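Local coordinates for protein PrgZ (Enterococcus faecalis, PDB 4FAJ) that acts as an extracellular, membrane-anchored pheromone receptor of the bacterial solute-binding protein 5 family, holding a bound peptide, and probably belongs to a peptide transport system, at residues T63-T68 / E294-G299; K278-G283 / D419-K424; E310-L315 / T535-K540; L415-G420 / V445-A450. All coordinates share one frame; numbering follows the deposited sequence.

Overall arrangement
Interactions 1, 2 and 4 are joined by touching atoms, and interaction 3 adjoins interaction 1; all four are partly buried. Interactions 3 and 4 are backbone pairings within one mixed sheet, antiparallel in 3 and parallel in 4, about 25 Å apart between centres. Interaction 1 is different: two strands of separate sheets meet through one buried glutamate, and its strand 294-297 pairs with the strand 528-539 of interaction 3. Interaction 2 is the most polar, joining two helix starts through zinc, hydrogen bonds and a salt bridge whose lysine is exposed. It shares D419 and G420 with interaction 4, where the sheet passes into helix 421-437. Residues of interactions 1, 2 and 4 also pack on the bound peptide.

Interaction 1 (T63-T68 / E294-G299); sequences TLTAGT and EAPLAG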
loop_
_atom_site.group_PDB
_atom_site.type_symbol
_atom_site.label_atom_id
_atom_site.label_comp_id
_atom_site.label_asym_id
_atom_site.label_seq_id
_atom_site.Cartn_x
_atom_site.Cartn_y
_atom_site.Cartn_z
ATOM N N THR A 63 22.560 -0.233 -7.979
ATOM C CA THR A 63 21.425 -0.520 -8.840
ATOM C C THR A 63 20.539 -1.524 -8.110
ATOM O O THR A 63 20.967 -2.639 -7.816
ATOM C CB THR A 63 21.876 -1.064 -10.203
ATOM O OG1 THR A 63 22.714 -0.090 -10.836
ATOM C CG2 THR A 63 20.680 -1.348 -11.093
ATOM N N LEU A 64 19.316 -1.099 -7.811
ATOM C CA LEU A 64 18.357 -1.888 -7.044
ATOM C C LEU A 64 17.166 -2.243 -7.929
ATOM O O LEU A 64 17.132 -1.886 -9.103
ATOM C CB LEU A 64 17.893 -1.105 -5.808
ATOM C CG LEU A 64 18.997 -0.537 -4.892
ATOM C CD1 LEU A 64 18.381 0.255 -3.737
ATOM C CD2 LEU A 64 19.917 -1.628 -4.358
ATOM N N THR A 65 16.186 -2.949 -7.370
ATOM C CA THR A 65 15.093 -3.466 -8.170
ATOM C C THR A 65 13.741 -2.940 -7.719
ATOM O O THR A 65 13.577 -2.475 -6.590
ATOM C CB THR A 65 15.067 -5.012 -8.162
ATOM O OG1 THR A 65 14.798 -5.488 -6.842
ATOM C CG2 THR A 65 16.398 -5.567 -8.635
ATOM N N ALA A 66 12.771 -3.060 -8.617
ATOM C CA ALA A 66 11.396 -2.614 -8.388
ATOM C C ALA A 66 10.483 -3.631 -9.058
ATOM O O ALA A 66 10.909 -4.317 -9.997
ATOM C CB ALA A 66 11.183 -1.221 -8.998
ATOM N N GLY A 67 9.236 -3.715 -8.600
ATOM C CA GLY A 67 8.284 -4.704 -9.128
ATOM C C GLY A 67 7.439 -4.215 -10.297
ATOM O O GLY A 67 6.947 -5.026 -11.085
ATOM N N THR A 68 7.255 -2.894 -10.407
ATOM C CA THR A 68 6.476 -2.290 -11.499
ATOM C C THR A 68 7.084 -0.944 -11.880
ATOM O O THR A 68 7.900 -0.418 -11.129
ATOM C CB THR A 68 5.001 -2.010 -11.093
ATOM O OG1 THR A 68 4.949 -0.864 -10.228
ATOM C CG2 THR A 68 4.329 -3.225 -10.408
ATOM N N GLU A 294 20.663 -6.149 -5.887
ATOM C CA GLU A 294 19.674 -6.979 -5.204
ATOM C C GLU A 294 18.876 -7.749 -6.249
ATOM O O GLU A 294 18.873 -7.381 -7.424
ATOM C CB GLU A 294 18.741 -6.131 -4.324
ATOM C CG GLU A 294 17.808 -5.255 -5.090
ATOM C CD GLU A 294 16.852 -4.460 -4.216
ATOM O OE1 GLU A 294 15.980 -3.777 -4.791
ATOM O OE2 GLU A 294 16.963 -4.503 -2.973
ATOM N N ALA A 295 18.246 -8.835 -5.818
ATOM C CA ALA A 295 17.426 -9.671 -6.679
ATOM C C ALA A 295 16.279 -10.268 -5.880
ATOM O O ALA A 295 16.512 -10.906 -4.851
ATOM C CB ALA A 295 18.268 -10.786 -7.306
ATOM N N PRO A 296 15.029 -10.074 -6.343
ATOM C CA PRO A 296 13.909 -10.679 -5.630
ATOM C C PRO A 296 13.870 -12.185 -5.858
ATOM O O PRO A 296 14.366 -12.670 -6.893
ATOM C CB PRO A 296 12.689 -10.003 -6.268
ATOM C CG PRO A 296 13.132 -9.718 -7.655
ATOM C CD PRO A 296 14.568 -9.300 -7.510
ATOM N N LEU A 297 13.305 -12.909 -4.894
ATOM C CA LEU A 297 13.245 -14.377 -4.935
ATOM C C LEU A 297 11.873 -14.949 -4.546
ATOM O O LEU A 297 11.183 -14.413 -3.685
ATOM C CB LEU A 297 14.296 -14.956 -3.986
ATOM C CG LEU A 297 15.766 -14.668 -4.281
ATOM C CD1 LEU A 297 16.655 -15.123 -3.126
ATOM C CD2 LEU A 297 16.213 -15.316 -5.589
ATOM N N ALA A 298 11.506 -16.058 -5.194
ATOM C CA ALA A 298 10.319 -16.839 -4.848
ATOM C C ALA A 298 10.423 -18.224 -5.476
ATOM O O ALA A 298 11.284 -18.450 -6.315
ATOM C CB ALA A 298 9.070 -16.143 -5.339
ATOM N N GLY A 299 9.535 -19.131 -5.072
ATOM C CA GLY A 299 9.459 -20.491 -5.628
ATOM C C GLY A 299 10.778 -21.237 -5.669
ATOM O O GLY A 299 11.560 -21.188 -4.725
#
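T63 opens the approach of strand 61-66 to strand 294-297, but its backbone O stays 4.0 Å from the N of E294, and the two strands form no backbone pairing here. Their axes come no nearer than 6.2 Å, and each belongs to a different sheet: 61-66 lies beside 271-276, whereas 294-297 lies beside 528-539. L64, buried against I272 and Y557, passes its CB 3.4 Å from E294 OE1, an apolar flank to the carboxylate. T65 then makes the join. Its N-H points at E294 OE1 over 2.7 Å, nearly straight (165°), using the anti lone pair of that oxygen. Its OG1, set between the backbone N and the carbonyl carbon (chi1 65°), donates to the same OE1 at 2.9 Å from above the carboxylate plane. The methyl CG2, anti to the carbonyl carbon, lies 3.3 Å from E294 O, a buried oxygen with no partner in the model. E294 spans the gap because CG is also in the crowded position (chi1 69°) and the chain beyond it is extended. The ring of P296 closes this side, with CD 3.9 Å from T65 OG1. Past A66, T68 packs on the bound peptide, as do P296 and A298. E294 is buried, and its OE2 has a weak, long ion pair with K537 and lies near E539; two donors on OE1 would favour the charged carboxylate despite that neighbouring acid.

Interaction 2 (K278-G283 / D419-K424); sequences KEINTG and DGEFEK. With ZN (zinc ion), chain F.
E279 OE2 is gripped twice: by the zinc ion at 2.0 Å and by the N-H of N281, which donates from above the carboxylate plane at 3.1 Å. The chain of E279 bends at its second torsion, folding the carboxylate back over the start of helix 280-288, where E279 is the N-cap. E421 answers from the other helix. Its chain is fully extended and brings OE2 to the zinc, also at 2.0 Å, while OE1 takes the N-H of I280 at 2.9 Å nearly along the C-O axis. The two carboxylates are turned 46° apart, and the cation would offset the repulsion of acids this close; Y301 completes the protein ligands of this metal site. Two helix N-termini thus face one another, and the second is further tied by E421 N, which donates to K278 O at 2.9 Å. G420 is the N-cap there, and with no side chain it leaves the space near its CA to E423 OE1. At the exposed margin, the bent chain of K278 carries NZ to D419 OD1 (2.8 Å), a salt bridge in which NZ meets OD1 from above the carboxylate plane. Inside, I280 CG1 packs on F422 CE2 at 3.5 Å, and both side chains also touch the bound peptide.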
loop_
_atom_site.group_PDB
_atom_site.type_symbol
_atom_site.label_atom_id
_atom_site.label_comp_id
_atom_site.label_asym_id
_atom_site.label_seq_id
_atom_site.Cartn_x
_atom_site.Cartn_y
_atom_site.Cartn_z
ATOM N N LYS A 278 10.652 -8.500 -13.627
ATOM C CA LYS A 278 9.420 -9.273 -13.738
ATOM C C LYS A 278 9.714 -10.773 -13.800
ATOM O O LYS A 278 8.852 -11.590 -13.450
ATOM C CB LYS A 278 8.664 -8.878 -15.000
ATOM C CG LYS A 278 8.344 -7.380 -15.159
ATOM C CD LYS A 278 6.849 -7.065 -14.972
ATOM C CE LYS A 278 6.295 -6.186 -16.088
ATOM N NZ LYS A 278 5.612 -6.968 -17.146
ATOM N N GLU A 279 10.917 -11.127 -14.253
ATOM C CA GLU A 279 11.341 -12.524 -14.399
ATOM C C GLU A 279 12.522 -12.795 -13.473
ATOM O O GLU A 279 13.601 -12.226 -13.645
ATOM C CB GLU A 279 11.720 -12.823 -15.852
ATOM C CG GLU A 279 12.410 -14.191 -16.066
ATOM C CD GLU A 279 11.646 -15.343 -15.471
ATOM O OE1 GLU A 279 10.425 -15.437 -15.713
ATOM O OE2 GLU A 279 12.256 -16.174 -14.752
ATOM N N ILE A 280 12.301 -13.663 -12.493
ATOM C CA ILE A 280 13.261 -13.883 -11.395
ATOM C C ILE A 280 14.599 -14.467 -11.866
ATOM O O ILE A 280 15.661 -14.111 -11.339
ATOM C CB ILE A 280 12.643 -14.792 -10.297
ATOM C CG1 ILE A 280 11.345 -14.182 -9.748
ATOM C CG2 ILE A 280 13.648 -15.068 -9.179
ATOM C CD1 ILE A 280 11.412 -12.721 -9.373
ATOM N N ASN A 281 14.553 -15.355 -12.856
ATOM C CA ASN A 281 15.778 -15.923 -13.429
ATOM C C ASN A 281 16.711 -14.832 -13.951
ATOM O O ASN A 281 17.920 -14.919 -13.796
ATOM C CB ASN A 281 15.434 -16.890 -14.552
ATOM C CG ASN A 281 16.642 -17.609 -15.082
ATOM O OD1 ASN A 281 17.229 -18.434 -14.390
ATOM N ND2 ASN A 281 17.030 -17.297 -16.322
ATOM N N THR A 282 16.137 -13.807 -14.571
ATOM C CA THR A 282 16.930 -12.719 -15.133
ATOM C C THR A 282 17.547 -11.861 -14.021
ATOM O O THR A 282 18.700 -11.490 -14.105
ATOM C CB THR A 282 16.082 -11.822 -16.050
ATOM O OG1 THR A 282 15.444 -12.629 -17.050
ATOM C CG2 THR A 282 16.955 -10.792 -16.717
ATOM N N GLY A 283 16.779 -11.572 -12.972
ATOM C CA GLY A 283 17.286 -10.800 -11.843
ATOM C C GLY A 283 18.483 -11.480 -11.189
ATOM O O GLY A 283 19.484 -10.839 -10.877
ATOM N N ASP A 419 1.248 -8.783 -14.732
ATOM C CA ASP A 419 1.906 -9.669 -15.711
ATOM C C ASP A 419 3.335 -10.121 -15.335
ATOM O O ASP A 419 4.042 -10.687 -16.169
ATOM C CB ASP A 419 1.845 -9.084 -17.133
ATOM C CG ASP A 419 2.467 -7.712 -17.242
ATOM O OD1 ASP A 419 3.014 -7.207 -16.241
ATOM O OD2 ASP A 419 2.401 -7.133 -18.349
ATOM N N GLY A 420 3.740 -9.906 -14.086
ATOM C CA GLY A 420 5.011 -10.438 -13.554
ATOM C C GLY A 420 4.996 -11.956 -13.373
ATOM O O GLY A 420 3.922 -12.589 -13.341
ATOM N N GLU A 421 6.178 -12.559 -13.254
ATOM C CA GLU A 421 6.272 -14.021 -13.284
ATOM C C GLU A 421 5.395 -14.678 -12.223
ATOM O O GLU A 421 4.575 -15.548 -12.528
ATOM C CB GLU A 421 7.719 -14.498 -13.095
ATOM C CG GLU A 421 7.857 -16.013 -13.133
ATOM C CD GLU A 421 9.285 -16.494 -12.991
ATOM O OE1 GLU A 421 10.171 -15.675 -12.667
ATOM O OE2 GLU A 421 9.521 -17.704 -13.232
ATOM N N PHE A 422 5.588 -14.282 -10.970
ATOM C CA PHE A 422 4.922 -14.972 -9.866
ATOM C C PHE A 422 3.488 -14.533 -9.623
ATOM O O PHE A 422 2.720 -15.285 -9.049
ATOM C CB PHE A 422 5.781 -14.936 -8.602
ATOM C CG PHE A 422 6.852 -15.981 -8.625
ATOM C CD1 PHE A 422 6.625 -17.231 -8.079
ATOM C CD2 PHE A 422 8.052 -15.744 -9.287
ATOM C CE1 PHE A 422 7.599 -18.222 -8.142
ATOM C CE2 PHE A 422 9.040 -16.742 -9.362
ATOM C CZ PHE A 422 8.802 -17.977 -8.795
ATOM N N GLU A 423 3.107 -13.361 -10.121
ATOM C CA GLU A 423 1.707 -12.959 -10.066
ATOM C C GLU A 423 0.891 -13.830 -11.032
ATOM O O GLU A 423 -0.166 -14.348 -10.673
ATOM C CB GLU A 423 1.552 -11.460 -10.337
ATOM C CG GLU A 423 2.118 -10.567 -9.206
ATOM C CD GLU A 423 3.649 -10.538 -9.130
ATOM O OE1 GLU A 423 4.301 -10.621 -10.187
ATOM O OE2 GLU A 423 4.205 -10.424 -8.009
ATOM N N LYS A 424 1.403 -14.015 -12.246
ATOM C CA LYS A 424 0.790 -14.936 -13.201
ATOM C C LYS A 424 0.724 -16.370 -12.666
ATOM O O LYS A 424 -0.299 -17.042 -12.813
ATOM C CB LYS A 424 1.551 -14.892 -14.535
ATOM C CG LYS A 424 0.984 -15.803 -15.599
ATOM C CD LYS A 424 1.693 -15.611 -16.935
ATOM C CE LYS A 424 1.267 -16.672 -17.932
ATOM N NZ LYS A 424 2.094 -17.902 -17.780
HETATM ZN ZN ZN F . 11.319 -17.817 -14.122
HETATM O O HOH W 1 7.508 -12.252 -10.503
HETATM O O HOH W 2 6.129 -10.282 -18.120
#

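Interaction 3 (E310-L315 / T535-K540); sequences EYSTTL and TAKLEK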
loop_
_atom_site.group_PDB
_atom_site.type_symbol
_atom_site.label_atom_id
_atom_site.label_comp_id
_atom_site.label_asym_id
_atom_site.label_seq_id
_atom_site.Cartn_x
_atom_site.Cartn_y
_atom_site.Cartn_z
ATOM N N GLU A 310 23.851 -14.130 1.453
ATOM C CA GLU A 310 23.240 -12.853 1.084
ATOM C C GLU A 310 21.702 -12.907 0.970
ATOM O O GLU A 310 21.084 -11.928 0.576
ATOM C CB GLU A 310 23.889 -12.330 -0.203
ATOM C CG GLU A 310 25.303 -11.822 0.053
ATOM C CD GLU A 310 26.051 -11.388 -1.196
ATOM O OE1 GLU A 310 25.726 -11.858 -2.312
ATOM O OE2 GLU A 310 26.982 -10.568 -1.049
ATOM N N TYR A 311 21.115 -14.041 1.347
ATOM C CA TYR A 311 19.657 -14.239 1.368
ATOM C C TYR A 311 19.030 -13.630 2.625
ATOM O O TYR A 311 19.585 -13.742 3.721
ATOM C CB TYR A 311 19.340 -15.747 1.342
ATOM C CG TYR A 311 17.852 -16.100 1.357
ATOM C CD1 TYR A 311 17.174 -16.338 2.556
ATOM C CD2 TYR A 311 17.131 -16.207 0.166
ATOM C CE1 TYR A 311 15.803 -16.677 2.566
ATOM C CE2 TYR A 311 15.775 -16.538 0.164
ATOM C CZ TYR A 311 15.113 -16.770 1.364
ATOM O OH TYR A 311 13.763 -17.101 1.336
ATOM N N SER A 312 17.863 -13.006 2.474
ATOM C CA SER A 312 17.038 -12.657 3.639
ATOM C C SER A 312 15.561 -12.763 3.274
ATOM O O SER A 312 15.210 -12.612 2.116
ATOM C CB SER A 312 17.359 -11.244 4.127
ATOM O OG SER A 312 16.965 -10.270 3.174
ATOM N N THR A 313 14.713 -13.059 4.255
ATOM C CA THR A 313 13.272 -12.905 4.082
ATOM C C THR A 313 12.717 -12.112 5.254
ATOM O O THR A 313 13.119 -12.322 6.397
ATOM C CB THR A 313 12.533 -14.248 3.947
ATOM O OG1 THR A 313 11.130 -14.001 3.728
ATOM C CG2 THR A 313 12.700 -15.091 5.185
ATOM N N THR A 314 11.781 -11.218 4.952
ATOM C CA THR A 314 11.243 -10.278 5.926
ATOM C C THR A 314 9.730 -10.242 5.755
ATOM O O THR A 314 9.244 -9.989 4.651
ATOM C CB THR A 314 11.813 -8.861 5.714
ATOM O OG1 THR A 314 13.239 -8.921 5.594
ATOM C CG2 THR A 314 11.429 -7.926 6.905
ATOM N N LEU A 315 8.992 -10.513 6.832
ATOM C CA LEU A 315 7.531 -10.602 6.776
ATOM C C LEU A 315 6.935 -9.207 6.766
ATOM O O LEU A 315 7.323 -8.365 7.573
ATOM C CB LEU A 315 6.981 -11.386 7.977
ATOM C CG LEU A 315 5.481 -11.689 7.970
ATOM C CD1 LEU A 315 5.141 -12.642 6.824
ATOM C CD2 LEU A 315 5.041 -12.282 9.317
ATOM N N THR A 535 8.927 -10.903 1.868
ATOM C CA THR A 535 9.814 -10.360 0.849
ATOM C C THR A 535 11.177 -11.033 0.974
ATOM O O THR A 535 11.886 -10.817 1.971
ATOM C CB THR A 535 9.978 -8.827 1.018
ATOM O OG1 THR A 535 8.696 -8.191 0.888
ATOM C CG2 THR A 535 10.947 -8.244 -0.025
ATOM N N ALA A 536 11.518 -11.866 -0.010
ATOM C CA ALA A 536 12.789 -12.595 -0.023
ATOM C C ALA A 536 13.640 -12.097 -1.157
ATOM O O ALA A 536 13.143 -11.799 -2.247
ATOM C CB ALA A 536 12.580 -14.091 -0.161
ATOM N N LYS A 537 14.937 -12.034 -0.904
ATOM C CA LYS A 537 15.855 -11.451 -1.869
ATOM C C LYS A 537 17.294 -11.762 -1.543
ATOM O O LYS A 537 17.612 -12.114 -0.414
ATOM C CB LYS A 537 15.676 -9.926 -1.899
ATOM C CG LYS A 537 16.076 -9.212 -0.619
ATOM C CD LYS A 537 15.664 -7.756 -0.690
ATOM C CE LYS A 537 16.173 -6.944 0.470
ATOM N NZ LYS A 537 15.942 -5.476 0.192
ATOM N N LEU A 538 18.151 -11.624 -2.549
ATOM C CA LEU A 538 19.580 -11.547 -2.350
ATOM C C LEU A 538 19.936 -10.077 -2.274
ATOM O O LEU A 538 19.352 -9.267 -2.981
ATOM C CB LEU A 538 20.318 -12.183 -3.523
ATOM C CG LEU A 538 20.018 -13.657 -3.778
ATOM C CD1 LEU A 538 20.673 -14.130 -5.083
ATOM C CD2 LEU A 538 20.471 -14.498 -2.580
ATOM N N GLU A 539 20.894 -9.719 -1.422
ATOM C CA GLU A 539 21.388 -8.345 -1.390
ATOM C C GLU A 539 22.888 -8.343 -1.157
ATOM O O GLU A 539 23.385 -9.056 -0.296
ATOM C CB GLU A 539 20.653 -7.530 -0.318
ATOM C CG GLU A 539 21.079 -6.071 -0.265
ATOM C CD GLU A 539 20.075 -5.196 0.457
ATOM O OE1 GLU A 539 18.976 -4.980 -0.092
ATOM O OE2 GLU A 539 20.388 -4.728 1.574
ATOM N N LYS A 540 23.613 -7.564 -1.950
ATOM C CA LYS A 540 25.071 -7.590 -1.879
ATOM C C LYS A 540 25.485 -7.122 -0.484
ATOM O O LYS A 540 24.881 -6.199 0.073
ATOM C CB LYS A 540 25.701 -6.710 -2.965
ATOM C CG LYS A 540 25.385 -7.126 -4.409
ATOM C CD LYS A 540 26.172 -8.347 -4.854
ATOM C CE LYS A 540 25.854 -8.715 -6.313
ATOM N NZ LYS A 540 26.672 -9.851 -6.807
HETATM O O HOH W 3 27.310 -11.687 -4.730
HETATM O O HOH W 4 14.143 -9.401 3.092
#
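Two antiparallel strands of the mixed sheet, 311-315 and 535-539, lie edge to edge here with their N-to-C directions 162° apart. S312 and K537 form a hydrogen-bonded pair, S312 N to K537 O at 3.0 Å and K537 N to S312 O at 3.1 Å, both nearly along the C=O axes. T314 and T535 form the next, with T535 N reaching T314 O at 2.9 Å in an almost straight bond. E539 N extends the pattern to E310 O. On the face of Y311, T313, A536 and L538, small A536 gives room for the tyrosine, whose OH comes 3.6 Å from its CB, while L538 CD2 lies against Y311 CB; the T313 hydroxyl bonds N358 O. The face of S312, T314, T535 and K537 is the more polar: one water joins S312 OG, T314 OG1 and T535 O, so short hydroxyl side chains suit it. There too K537, its chain extended, reaches E539 OE1 in a salt bridge (3.1 Å) and also bonds Y555. Strand 294-297 borders strand 528-539 along its other edge, through A536 with L297 and L538 with A295. L297 packs on Y311 and L538, and Y287 of helix 280-288 bonds both E310 and K540.

Interaction 4 (L415-G420 / V445-A450); sequences LLVSDG and VTPIPA
V417 has CG1 anti to its carbonyl carbon (chi1 -58°), which leaves CG2 between the backbone N and the carbonyl carbon and points this methyl across to strand 445-448, where it meets V445 CG1 at 3.8 Å and P447 CB at 3.9 Å. On the reverse face L416 carries CG anti to its carbonyl carbon (chi1 -75°) and lies side by side with T446, its CD2 3.8 Å from T446 CB. I448 starts out pointing away, but with CG1 in the crowded position (chi1 49°) its tip returns, and CD1 rests 3.9 Å from L416 CD2. V417, V445 and T446, beta-branched, suit extended strands. Between the faces runs a parallel pairing: T446 N to L415 O at 2.8 Å, V417 N to T446 O at 3.1 Å, and I448 N to V417 O at 2.8 Å, the last nearly along the C=O axis. P447 lacks an N-H, yet the pairing with 415-418 draws no donor from that position. A weak bond from D419 N to I448 O ends the pairing as the strands turn out, and the CB of D419 leans on the ring of P447. Helix 421-437 packs on V445 and P447, while F453 of helix 450-459 touches L416 and I448. This is a beta-alpha-beta crossover, strand 412-418 to helix 421-437 to strand 442-448, as in the alpha/beta lobes of periplasmic-type binding proteins.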
loop_
_atom_site.group_PDB
_atom_site.type_symbol
_atom_site.label_atom_id
_atom_site.label_comp_id
_atom_site.label_asym_id
_atom_site.label_seq_id
_atom_site.Cartn_x
_atom_site.Cartn_y
_atom_site.Cartn_z
ATOM N N LEU A 415 -10.003 -13.696 -13.829
ATOM C CA LEU A 415 -9.099 -13.335 -12.749
ATOM C C LEU A 415 -7.975 -12.432 -13.275
ATOM O O LEU A 415 -7.093 -12.888 -14.014
ATOM C CB LEU A 415 -8.509 -14.607 -12.124
ATOM C CG LEU A 415 -7.462 -14.434 -11.021
ATOM C CD1 LEU A 415 -7.942 -13.458 -9.944
ATOM C CD2 LEU A 415 -7.116 -15.785 -10.409
ATOM N N LEU A 416 -8.016 -11.159 -12.896
ATOM C CA LEU A 416 -6.976 -10.197 -13.261
ATOM C C LEU A 416 -5.751 -10.347 -12.365
ATOM O O LEU A 416 -5.869 -10.443 -11.135
ATOM C CB LEU A 416 -7.483 -8.752 -13.158
ATOM C CG LEU A 416 -8.424 -8.226 -14.236
ATOM C CD1 LEU A 416 -8.665 -6.728 -14.034
ATOM C CD2 LEU A 416 -7.881 -8.524 -15.639
ATOM N N VAL A 417 -4.580 -10.353 -12.988
ATOM C CA VAL A 417 -3.322 -10.415 -12.277
ATOM C C VAL A 417 -2.301 -9.528 -12.977
ATOM O O VAL A 417 -2.405 -9.260 -14.177
ATOM C CB VAL A 417 -2.773 -11.859 -12.199
ATOM C CG1 VAL A 417 -3.778 -12.792 -11.521
ATOM C CG2 VAL A 417 -2.398 -12.391 -13.596
ATOM N N SER A 418 -1.320 -9.071 -12.211
ATOM C CA SER A 418 -0.169 -8.360 -12.761
ATOM C C SER A 418 0.611 -9.308 -13.686
ATOM O O SER A 418 0.614 -10.519 -13.470
ATOM C CB SER A 418 0.709 -7.859 -11.623
ATOM O OG SER A 418 1.918 -7.293 -12.116
ATOM N N ASP A 419 1.248 -8.783 -14.732
ATOM C CA ASP A 419 1.906 -9.669 -15.711
ATOM C C ASP A 419 3.335 -10.121 -15.335
ATOM O O ASP A 419 4.042 -10.687 -16.169
ATOM C CB ASP A 419 1.845 -9.084 -17.133
ATOM C CG ASP A 419 2.467 -7.712 -17.242
ATOM O OD1 ASP A 419 3.014 -7.207 -16.241
ATOM O OD2 ASP A 419 2.401 -7.133 -18.349
ATOM N N GLY A 420 3.740 -9.906 -14.086
ATOM C CA GLY A 420 5.011 -10.438 -13.554
ATOM C C GLY A 420 4.996 -11.956 -13.373
ATOM O O GLY A 420 3.922 -12.589 -13.341
ATOM N N VAL A 445 -7.401 -16.610 -16.565
ATOM C CA VAL A 445 -6.414 -15.739 -15.940
ATOM C C VAL A 445 -5.971 -14.709 -16.958
ATOM O O VAL A 445 -5.567 -15.076 -18.063
ATOM C CB VAL A 445 -5.195 -16.524 -15.453
ATOM C CG1 VAL A 445 -4.166 -15.571 -14.847
ATOM C CG2 VAL A 445 -5.614 -17.596 -14.427
ATOM N N THR A 446 -6.044 -13.428 -16.591
ATOM C CA THR A 446 -5.708 -12.338 -17.511
ATOM C C THR A 446 -4.589 -11.473 -16.918
ATOM O O THR A 446 -4.851 -10.601 -16.091
ATOM C CB THR A 446 -6.939 -11.476 -17.824
ATOM O OG1 THR A 446 -7.999 -12.325 -18.287
ATOM C CG2 THR A 446 -6.603 -10.420 -18.883
ATOM N N PRO A 447 -3.331 -11.739 -17.317
ATOM C CA PRO A 447 -2.212 -10.912 -16.878
ATOM C C PRO A 447 -2.142 -9.589 -17.628
ATOM O O PRO A 447 -2.137 -9.577 -18.873
ATOM C CB PRO A 447 -0.979 -11.766 -17.214
ATOM C CG PRO A 447 -1.500 -13.101 -17.613
ATOM C CD PRO A 447 -2.868 -12.890 -18.116
ATOM N N ILE A 448 -2.067 -8.490 -16.882
ATOM C CA ILE A 448 -2.026 -7.161 -17.463
ATOM C C ILE A 448 -0.978 -6.270 -16.799
ATOM O O ILE A 448 -0.569 -6.518 -15.649
ATOM C CB ILE A 448 -3.420 -6.449 -17.401
ATOM C CG1 ILE A 448 -4.029 -6.531 -15.997
ATOM C CG2 ILE A 448 -4.381 -7.064 -18.417
ATOM C CD1 ILE A 448 -5.263 -5.669 -15.824
ATOM N N PRO A 449 -0.535 -5.226 -17.523
ATOM C CA PRO A 449 0.378 -4.235 -16.961
ATOM C C PRO A 449 -0.227 -3.469 -15.786
ATOM O O PRO A 449 -1.442 -3.302 -15.711
ATOM C CB PRO A 449 0.630 -3.282 -18.133
ATOM C CG PRO A 449 0.273 -4.035 -19.330
ATOM C CD PRO A 449 -0.848 -4.924 -18.931
ATOM N N ALA A 450 0.638 -2.969 -14.916
ATOM C CA ALA A 450 0.225 -2.328 -13.672
ATOM C C ALA A 450 -0.654 -1.096 -13.882
ATOM O O ALA A 450 -1.647 -0.938 -13.181
ATOM C CB ALA A 450 1.452 -1.967 -12.831
#